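Side-chain contacts in ricin B lectin (Clostridium thermocellum, PDB 3VSF), which probably acts as an exo-beta-1,3-galactanase, hydrolysing galactan in its family 43 glycoside hydrolase domain, and carries a beta-trefoil lectin module that binds galactose: residues 55-60 / 97-102; 240-245 / 301-306. All blocks are in the same frame, centred on the assembly; numbering follows the deposited sequence.

Contact 1 of 2, residues 55-60 / 97-102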
loop_
_atom_site.group_PDB
_atom_site.type_symbol
_atom_site.label_atom_id
_atom_site.label_comp_id
_atom_site.label_asym_id
_atom_site.label_seq_id
_atom_site.Cartn_x
_atom_site.Cartn_y
_atom_site.Cartn_z
ATOM N N VAL A 55 10.840 12.240 -15.002
ATOM C CA VAL A 55 9.948 11.204 -14.498
ATOM C C VAL A 55 10.711 9.956 -14.055
ATOM O O VAL A 55 11.464 9.367 -14.830
ATOM C CB VAL A 55 8.890 10.814 -15.550
ATOM C CG1 VAL A 55 9.537 10.634 -16.918
ATOM C CG2 VAL A 55 8.155 9.554 -15.125
ATOM N N ILE A 56 10.511 9.563 -12.802
ATOM C CA ILE A 56 11.125 8.353 -12.267
ATOM C C ILE A 56 10.539 7.113 -12.939
ATOM O O ILE A 56 9.322 6.967 -13.034
ATOM C CB ILE A 56 10.926 8.249 -10.740
ATOM C CG1 ILE A 56 11.609 9.423 -10.032
ATOM C CG2 ILE A 56 11.461 6.925 -10.217
ATOM C CD1 ILE A 56 11.463 9.401 -8.525
ATOM N N HIS A 57 11.412 6.227 -13.410
ATOM C CA HIS A 57 10.981 4.994 -14.062
ATOM C C HIS A 57 11.505 3.756 -13.340
ATOM O O HIS A 57 12.506 3.166 -13.745
ATOM C CB HIS A 57 11.409 4.977 -15.533
ATOM C CG HIS A 57 12.832 5.388 -15.757
ATOM N ND1 HIS A 57 13.838 4.484 -16.021
ATOM C CD2 HIS A 57 13.416 6.610 -15.759
ATOM C CE1 HIS A 57 14.979 5.131 -16.176
ATOM N NE2 HIS A 57 14.751 6.422 -16.020
ATOM N N ALA A 58 10.821 3.369 -12.268
ATOM C CA ALA A 58 11.202 2.193 -11.491
ATOM C C ALA A 58 9.989 1.308 -11.217
ATOM O O ALA A 58 9.637 1.056 -10.064
ATOM C CB ALA A 58 11.867 2.609 -10.188
ATOM N N HIS A 59 9.360 0.836 -12.287
ATOM C CA HIS A 59 8.143 0.044 -12.183
ATOM C C HIS A 59 8.407 -1.334 -11.583
ATOM O O HIS A 59 9.483 -1.906 -11.768
ATOM C CB HIS A 59 7.488 -0.086 -13.556
ATOM C CG HIS A 59 7.327 1.219 -14.270
ATOM N ND1 HIS A 59 7.323 2.430 -13.612
ATOM C CD2 HIS A 59 7.175 1.506 -15.585
ATOM C CE1 HIS A 59 7.170 3.406 -14.488
ATOM N NE2 HIS A 59 7.077 2.872 -15.694
ATOM N N GLY A 60 7.420 -1.860 -10.864
ATOM C CA GLY A 60 7.556 -3.139 -10.189
ATOM C C GLY A 60 8.774 -3.160 -9.290
ATOM O O GLY A 60 9.336 -4.217 -9.009
ATOM N N TRP A 97 14.103 12.222 -4.975
ATOM C CA TRP A 97 14.932 11.122 -5.456
ATOM C C TRP A 97 15.993 11.561 -6.459
ATOM O O TRP A 97 15.738 12.391 -7.330
ATOM C CB TRP A 97 14.054 10.022 -6.053
ATOM C CG TRP A 97 13.189 9.365 -5.030
ATOM C CD1 TRP A 97 11.887 9.656 -4.746
ATOM C CD2 TRP A 97 13.573 8.318 -4.134
ATOM N NE1 TRP A 97 11.433 8.846 -3.732
ATOM C CE2 TRP A 97 12.450 8.016 -3.340
ATOM C CE3 TRP A 97 14.756 7.602 -3.931
ATOM C CZ2 TRP A 97 12.476 7.029 -2.359
ATOM C CZ3 TRP A 97 14.780 6.624 -2.956
ATOM C CH2 TRP A 97 13.648 6.348 -2.181
ATOM N N GLU A 98 17.185 10.990 -6.326
ATOM C CA GLU A 98 18.298 11.307 -7.210
ATOM C C GLU A 98 18.615 10.137 -8.137
ATOM O O GLU A 98 18.703 8.990 -7.700
ATOM C CB GLU A 98 19.536 11.682 -6.392
ATOM C CG GLU A 98 20.791 11.907 -7.220
ATOM C CD GLU A 98 21.987 12.286 -6.369
ATOM O OE1 GLU A 98 21.785 12.668 -5.196
ATOM O OE2 GLU A 98 23.128 12.199 -6.870
ATOM N N TYR A 99 18.780 10.437 -9.421
ATOM C CA TYR A 99 19.113 9.424 -10.413
ATOM C C TYR A 99 20.533 8.912 -10.185
ATOM O O TYR A 99 21.448 9.696 -9.936
ATOM C CB TYR A 99 18.985 10.010 -11.819
ATOM C CG TYR A 99 18.986 8.982 -12.926
ATOM C CD1 TYR A 99 18.792 7.634 -12.654
ATOM C CD2 TYR A 99 19.187 9.360 -14.248
ATOM C CE1 TYR A 99 18.793 6.695 -13.666
ATOM C CE2 TYR A 99 19.192 8.427 -15.264
ATOM C CZ TYR A 99 18.995 7.097 -14.969
ATOM O OH TYR A 99 18.998 6.168 -15.983
ATOM N N ARG A 100 20.713 7.597 -10.266
ATOM C CA ARG A 100 22.026 6.993 -10.049
ATOM C C ARG A 100 22.421 6.057 -11.189
ATOM O O ARG A 100 23.430 5.357 -11.107
ATOM C CB ARG A 100 22.062 6.247 -8.712
ATOM C CG ARG A 100 21.786 7.129 -7.504
ATOM C CD ARG A 100 22.909 8.129 -7.270
ATOM N NE ARG A 100 23.914 7.626 -6.337
ATOM C CZ ARG A 100 24.998 8.303 -5.969
ATOM N NH1 ARG A 100 25.222 9.515 -6.460
ATOM N NH2 ARG A 100 25.858 7.772 -5.113
ATOM N N GLY A 101 21.620 6.049 -12.250
ATOM C CA GLY A 101 21.912 5.241 -13.421
ATOM C C GLY A 101 21.319 3.848 -13.358
ATOM O O GLY A 101 20.570 3.521 -12.439
ATOM N N GLU A 102 21.659 3.024 -14.345
ATOM C CA GLU A 102 21.164 1.654 -14.407
ATOM C C GLU A 102 22.149 0.672 -13.787
ATOM O O GLU A 102 23.171 0.342 -14.389
ATOM C CB GLU A 102 20.869 1.251 -15.854
ATOM C CG GLU A 102 19.439 1.518 -16.303
ATOM C CD GLU A 102 19.091 2.993 -16.330
ATOM O OE1 GLU A 102 20.019 3.827 -16.298
ATOM O OE2 GLU A 102 17.886 3.318 -16.382
#
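I56 and H57, in the loop leading into strand 61-66, lie beside W97, Y99 and E102 of segment 97-102, which runs into strand 98-105, with no hydrogen bond across the pair, the nearest CA atoms, of I56 and Y99, being 8.3 Å apart. In the five-bladed beta-propeller of family 43 this joins the approach to the first four-stranded blade to that blade's last strand. I56 supplies the apolar half. Its CG1 lies anti to the carbonyl carbon (chi1 -62°) and the chain is extended beyond it, so that CD1 reaches W97 CB at 3.6 Å and also touches CG and CD1 of the indole; the two side chains cross at about a right angle. A slim, branched aliphatic group suits this buried spot, where W72 also meets both residues.

H57 carries the polar half. Its imidazole turns an edge toward the face of Y99 in an offset edge-to-face pair, with centroids 5.9 Å apart and planes at 73°. The same ring lies nearly coplanar with the carboxylate of E102, and its CE1 points at E102 OE2 from 3.4 Å. H57 ND1 is farther, 4.2 Å from E102 OE2. E102 bends at chi2 (65°), which brings its acid group back to this ring. Glutamate suits the place because both its oxygens are used: OE2 is hydrogen-bonded to S87 OG and Y76 OH, while Y99 OH donates to the syn lone pair of E102 OE1 at 2.6 Å.

Contact 2 of 2, residues 240-245 / 301-306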
loop_
_atom_site.group_PDB
_atom_site.type_symbol
_atom_site.label_atom_id
_atom_site.label_comp_id
_atom_site.label_asym_id
_atom_site.label_seq_id
_atom_site.Cartn_x
_atom_site.Cartn_y
_atom_site.Cartn_z
ATOM N N ILE A 240 7.291 -9.509 4.727
ATOM C CA ILE A 240 7.816 -8.633 5.770
ATOM C C ILE A 240 7.661 -9.257 7.155
ATOM O O ILE A 240 6.997 -10.280 7.315
ATOM C CB ILE A 240 7.120 -7.258 5.762
ATOM C CG1 ILE A 240 5.633 -7.409 6.088
ATOM C CG2 ILE A 240 7.309 -6.566 4.420
ATOM C CD1 ILE A 240 4.872 -6.101 6.082
ATOM N N LYS A 241 8.277 -8.628 8.151
ATOM C CA LYS A 241 8.208 -9.103 9.527
ATOM C C LYS A 241 8.135 -7.916 10.482
ATOM O O LYS A 241 8.716 -6.864 10.217
ATOM C CB LYS A 241 9.428 -9.969 9.850
ATOM C CG LYS A 241 9.409 -10.599 11.234
ATOM C CD LYS A 241 10.640 -11.465 11.454
ATOM C CE LYS A 241 10.582 -12.192 12.789
ATOM N NZ LYS A 241 11.758 -13.086 12.985
ATOM N N ARG A 242 7.419 -8.081 11.590
ATOM C CA ARG A 242 7.266 -6.995 12.553
ATOM C C ARG A 242 7.700 -7.396 13.961
ATOM O O ARG A 242 8.790 -7.039 14.406
ATOM C CB ARG A 242 5.824 -6.480 12.564
ATOM C CG ARG A 242 5.672 -5.090 13.161
ATOM C CD ARG A 242 4.222 -4.634 13.159
ATOM N NE ARG A 242 3.716 -4.431 14.514
ATOM C CZ ARG A 242 3.776 -3.275 15.168
ATOM N NH1 ARG A 242 4.319 -2.211 14.592
ATOM N NH2 ARG A 242 3.290 -3.182 16.399
ATOM N N ASN A 243 6.844 -8.136 14.659
ATOM C CA ASN A 243 7.136 -8.552 16.029
ATOM C C ASN A 243 7.054 -10.061 16.197
ATOM O O ASN A 243 6.171 -10.570 16.887
ATOM C CB ASN A 243 6.177 -7.875 17.007
ATOM C CG ASN A 243 6.110 -6.375 16.811
ATOM O OD1 ASN A 243 7.078 -5.751 16.379
ATOM N ND2 ASN A 243 4.960 -5.788 17.126
ATOM N N GLY A 244 7.979 -10.777 15.568
ATOM C CA GLY A 244 7.943 -12.227 15.573
ATOM C C GLY A 244 6.799 -12.715 14.709
ATOM O O GLY A 244 6.445 -13.895 14.729
ATOM N N TYR A 245 6.218 -11.792 13.948
ATOM C CA TYR A 245 5.122 -12.109 13.043
ATOM C C TYR A 245 5.505 -11.824 11.595
ATOM O O TYR A 245 5.901 -10.709 11.257
ATOM C CB TYR A 245 3.872 -11.305 13.412
ATOM C CG TYR A 245 3.059 -11.899 14.540
ATOM C CD1 TYR A 245 2.049 -12.815 14.284
ATOM C CD2 TYR A 245 3.296 -11.538 15.860
ATOM C CE1 TYR A 245 1.300 -13.361 15.309
ATOM C CE2 TYR A 245 2.553 -12.078 16.894
ATOM C CZ TYR A 245 1.556 -12.988 16.612
ATOM O OH TYR A 245 0.812 -13.530 17.635
ATOM N N THR A 301 8.656 3.283 14.120
ATOM C CA THR A 301 8.754 2.640 12.815
ATOM C C THR A 301 7.422 2.663 12.070
ATOM O O THR A 301 6.393 2.249 12.603
ATOM C CB THR A 301 9.238 1.182 12.940
ATOM O OG1 THR A 301 10.560 1.160 13.494
ATOM C CG2 THR A 301 9.255 0.507 11.578
ATOM N N SER A 302 7.452 3.154 10.835
ATOM C CA SER A 302 6.270 3.169 9.981
ATOM C C SER A 302 6.537 2.394 8.695
ATOM O O SER A 302 7.489 2.683 7.974
ATOM C CB SER A 302 5.857 4.605 9.652
ATOM O OG SER A 302 5.532 5.326 10.826
ATOM N N TYR A 303 5.691 1.410 8.412
ATOM C CA TYR A 303 5.860 0.575 7.230
ATOM C C TYR A 303 5.265 1.222 5.982
ATOM O O TYR A 303 4.087 1.571 5.954
ATOM C CB TYR A 303 5.252 -0.809 7.466
ATOM C CG TYR A 303 6.009 -1.633 8.483
ATOM C CD1 TYR A 303 6.801 -2.703 8.089
ATOM C CD2 TYR A 303 5.945 -1.331 9.838
ATOM C CE1 TYR A 303 7.499 -3.455 9.015
ATOM C CE2 TYR A 303 6.639 -2.078 10.770
ATOM C CZ TYR A 303 7.416 -3.139 10.354
ATOM O OH TYR A 303 8.109 -3.884 11.279
ATOM N N LEU A 304 6.093 1.379 4.953
ATOM C CA LEU A 304 5.663 2.009 3.709
ATOM C C LEU A 304 5.228 0.984 2.668
ATOM O O LEU A 304 5.913 -0.010 2.433
ATOM C CB LEU A 304 6.781 2.884 3.138
ATOM C CG LEU A 304 6.544 3.449 1.736
ATOM C CD1 LEU A 304 5.291 4.310 1.702
ATOM C CD2 LEU A 304 7.753 4.241 1.262
ATOM N N TYR A 305 4.084 1.240 2.045
ATOM C CA TYR A 305 3.572 0.384 0.985
ATOM C C TYR A 305 3.847 0.995 -0.384
ATOM O O TYR A 305 3.589 2.179 -0.608
ATOM C CB TYR A 305 2.068 0.155 1.159
ATOM C CG TYR A 305 1.367 -0.302 -0.101
ATOM C CD1 TYR A 305 1.192 -1.652 -0.372
ATOM C CD2 TYR A 305 0.880 0.618 -1.021
ATOM C CE1 TYR A 305 0.551 -2.074 -1.523
ATOM C CE2 TYR A 305 0.240 0.207 -2.174
ATOM C CZ TYR A 305 0.079 -1.140 -2.421
ATOM O OH TYR A 305 -0.559 -1.551 -3.567
ATOM N N MET A 306 4.370 0.182 -1.296
ATOM C CA MET A 306 4.618 0.625 -2.661
ATOM C C MET A 306 3.756 -0.158 -3.635
ATOM O O MET A 306 3.604 -1.372 -3.507
ATOM C CB MET A 306 6.088 0.449 -3.026
ATOM C CG MET A 306 7.040 1.160 -2.097
ATOM S SD MET A 306 8.756 0.887 -2.556
ATOM C CE MET A 306 9.567 1.643 -1.157
#
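Y303 points its ring end-on at the corner where K241 leads into R242, and its hydroxyl makes the closest approaches. The phenol projects from strand 301-309 of the fifth propeller blade toward the end of strand 237-241 in the fourth, with CG anti to the carbonyl carbon (chi1 -69°), which turns it across to that blade. Y303 OH donates a hydrogen bond to K241 O at 3.2 Å; the carbonyl oxygen lies near the ring plane at its edge, while the donor is tilted 18° from the plane of the carbonyl. R242 comes at the ring obliquely: CG sits 3.3 Å from Y303 OH, and CE2 of the ring lies at the edge of the guanidinium, whose plane is turned 59° from it. On the same side of the ring plane, I240 CD1 approaches Y303 CD1 at 4.4 Å, a loose apolar touch that suits a buried isoleucine. F330, on strand 322-330, meets the tyrosine ring edge-to-face and also touches R242.

Tyrosine combines both needs here: the aromatic carbons lie against I240 and the aliphatic part of R242, while the hydroxyl satisfies the carbonyl of the last residue of strand 237-241. The acceptor is main chain, and the lysine side chain points away, its NZ bonding to Y246 OH.

Both contacts belong to the family 43 beta-propeller and come in series along the chain, contact 1 closing before contact 2 opens. Their centres are about 24 Å apart and their nearest atoms about 6 Å, without touching. Contact 1 stays with the first blade, whereas contact 2 bridges the fourth and fifth. Strand 322-330 of the fifth blade lies near both: Y323 hydrogen-bonds to the backbone of I56 and A58 in the loop 55-60, and L328 packs against I240. The last blade is thus held to its neighbour on one side and to the approach to the first on the other, consistent with the closed ring of a five-bladed propeller. The galactose sites of the beta-trefoil lie away from both.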